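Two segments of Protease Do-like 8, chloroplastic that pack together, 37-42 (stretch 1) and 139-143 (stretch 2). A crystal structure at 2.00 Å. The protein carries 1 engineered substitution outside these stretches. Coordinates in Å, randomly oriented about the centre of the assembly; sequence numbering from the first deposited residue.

Stretch 1, residues 37-42: KNTYSV
Stretch 2, residues 139-143: LKPIK

The contact between residues 37-42 and 139-143 is small, burying 218 Å² summed over both sides, and three residues account for most of it: S41 (57 Å²), I142 (53 Å²) and K140 (52 Å²). The two segments belong to one chain, and touching residues are at least 99 positions apart in sequence.

Stretch 1 continues a helix that begins earlier in the chain, with K37 at phi/psi -57/-39 and N38 at -92/-9, both helical. A type I beta turn then runs from T39 to V42, its central residues Y40 (-61/-29) and S41 (-88/-9) falling in the expected regions. The turn is closed by V42 N donating to T39 O at 3.0 Å; S41 N donates to N38 O at 3.1 Å, and V42 N makes a weak bond to the same N38 O at 3.5 Å. V42 leaves the turn extended, at -104/109. Stretch 2 has no regular helix or strand. Its residues are all extended, from L139 (-83/123) through K140 (-112/94), P141 (-60/139) and I142 (-62/147) to K143 (-90/129).

The register is set by S41 and K140, whose CA atoms lie 5.3 Å apart and whose CA-to-CB bonds each point toward the other stretch. S41 adopts the m rotamer (chi1 -55°), and its OG donates a hydrogen bond to K140 O at 2.7 Å, the one direct hydrogen bond across the contact. Serine suits this buried place: its side chain is short enough for the close backbone approach and carries a donor for a carbonyl that faces it. K140 is modelled only to CB, so its contribution is that of its backbone and first side-chain carbon; K140 CB lies 4.0 Å from S41 OG and 4.1 Å from Y40 CB. Y40 has chi1 -55° (m) and chi2 90°; its CA-to-CB bond points sideways, and the end of the side chain leads away.

I142 supplies much of the apolar surface. Its CA-to-CB bond points sideways, but chi1 -158° (t) and chi2 70° (p) bring the end of the side chain nearer to stretch 1, placing I142 CD1 3.5 Å from S41 CB, carbon to carbon, and 3.8 Å from N38 OD1, a van der Waals neighbour. The beta-branched side chain, in its t/p rotamer, thus sets its CD1 against the turn in a buried place, while P141, whose CA-to-CB bond points away, remains exposed.

Two waters lie at the contact. Water 1 donates to N38 OD1 and accepts from K143 N, with its oxygen 2.8 Å from each of these atoms; N38 is held at chi1 -74° (m) and chi2 -80°, and its ND2 is satisfied elsewhere in the structure. Water 2 lies 2.8 Å from Y40 O and accepts a hydrogen bond from K140 N at 2.8 Å. K140 O thus meets S41 OG directly, while K140 N reaches a water that sits beside Y40 O. The bridge through water 1 serves K143 N, which has no direct hydrogen bond to stretch 1.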

# COMPACT_ATOMS: atom_id res chain seq x y z
N LYS A 37 33.35 19.43 -15.58
CA LYS A 37 33.97 20.57 -14.91
C LYS A 37 33.53 20.66 -13.45
O LYS A 37 34.34 20.96 -12.56
CB LYS A 37 33.62 21.85 -15.66
CG LYS A 37 34.12 23.12 -15.01
CD LYS A 37 33.88 24.32 -15.94
CE LYS A 37 34.36 25.61 -15.29
NZ LYS A 37 33.70 25.83 -13.97
N ASN A 38 32.26 20.37 -13.19
CA ASN A 38 31.71 20.55 -11.84
C ASN A 38 31.76 19.33 -10.91
O ASN A 38 31.49 19.45 -9.71
CB ASN A 38 30.31 21.15 -11.90
CG ASN A 38 30.34 22.62 -12.27
OD1 ASN A 38 30.60 23.48 -11.42
ND2 ASN A 38 30.14 22.92 -13.55
N THR A 39 32.12 18.17 -11.46
CA THR A 39 32.29 16.99 -10.61
C THR A 39 33.17 17.32 -9.41
O THR A 39 32.87 16.93 -8.28
CB THR A 39 32.90 15.81 -11.39
OG1 THR A 39 34.03 16.28 -12.13
CG2 THR A 39 31.88 15.22 -12.36
N TYR A 40 34.25 18.07 -9.64
CA TYR A 40 35.23 18.33 -8.57
C TYR A 40 34.68 19.08 -7.36
O TYR A 40 35.18 18.92 -6.25
CB TYR A 40 36.45 19.08 -9.12
CG TYR A 40 37.06 18.33 -10.26
CD1 TYR A 40 36.64 18.56 -11.56
CD2 TYR A 40 38.01 17.36 -10.03
CE1 TYR A 40 37.17 17.85 -12.60
CE2 TYR A 40 38.55 16.64 -11.08
CZ TYR A 40 38.13 16.90 -12.36
OH TYR A 40 38.67 16.19 -13.41
N SER A 41 33.66 19.90 -7.60
CA SER A 41 33.08 20.73 -6.55
C SER A 41 31.99 19.99 -5.79
O SER A 41 31.47 20.49 -4.78
CB SER A 41 32.48 21.99 -7.15
OG SER A 41 33.43 22.70 -7.93
N VAL A 42 31.60 18.83 -6.29
CA VAL A 42 30.51 18.08 -5.70
C VAL A 42 31.09 16.90 -4.91
O VAL A 42 31.63 15.95 -5.49
CB VAL A 42 29.52 17.60 -6.77
CG1 VAL A 42 28.34 16.92 -6.09
CG2 VAL A 42 29.02 18.78 -7.60
N LEU A 139 40.83 21.69 -3.41
CA LEU A 139 39.48 22.23 -3.35
C LEU A 139 39.13 23.16 -4.51
O LEU A 139 39.81 24.16 -4.76
CB LEU A 139 39.25 22.91 -1.99
CG LEU A 139 39.59 22.01 -0.80
CD1 LEU A 139 39.77 22.82 0.47
CD2 LEU A 139 38.55 20.91 -0.60
N LYS A 140 38.07 22.79 -5.23
CA LYS A 140 37.52 23.60 -6.31
C LYS A 140 36.16 24.13 -5.89
O LYS A 140 35.14 23.45 -6.03
CB LYS A 140 37.39 22.76 -7.57
N PRO A 141 36.13 25.35 -5.34
CA PRO A 141 34.86 25.91 -4.86
C PRO A 141 33.83 26.04 -5.98
O PRO A 141 34.15 26.42 -7.11
CB PRO A 141 35.27 27.29 -4.35
CG PRO A 141 36.70 27.12 -3.94
CD PRO A 141 37.28 26.19 -4.97
N ILE A 142 32.59 25.71 -5.66
CA ILE A 142 31.50 25.87 -6.59
C ILE A 142 31.37 27.36 -6.92
O ILE A 142 31.65 28.20 -6.07
CB ILE A 142 30.19 25.37 -5.96
CG1 ILE A 142 29.17 25.01 -7.03
CG2 ILE A 142 29.66 26.39 -4.94
CD1 ILE A 142 29.56 23.76 -7.81
N LYS A 143 30.97 27.68 -8.15
CA LYS A 143 30.67 29.06 -8.52
C LYS A 143 29.19 29.35 -8.26
O LYS A 143 28.32 28.60 -8.70
CB LYS A 143 30.98 29.31 -9.99
CG LYS A 143 30.79 30.75 -10.44
CD LYS A 143 31.74 31.10 -11.58
CE LYS A 143 31.61 32.56 -12.02
NZ LYS A 143 30.43 32.80 -12.89
O HOH W 1 30.22 25.98 -10.29
O HOH W 2 37.23 20.16 -4.84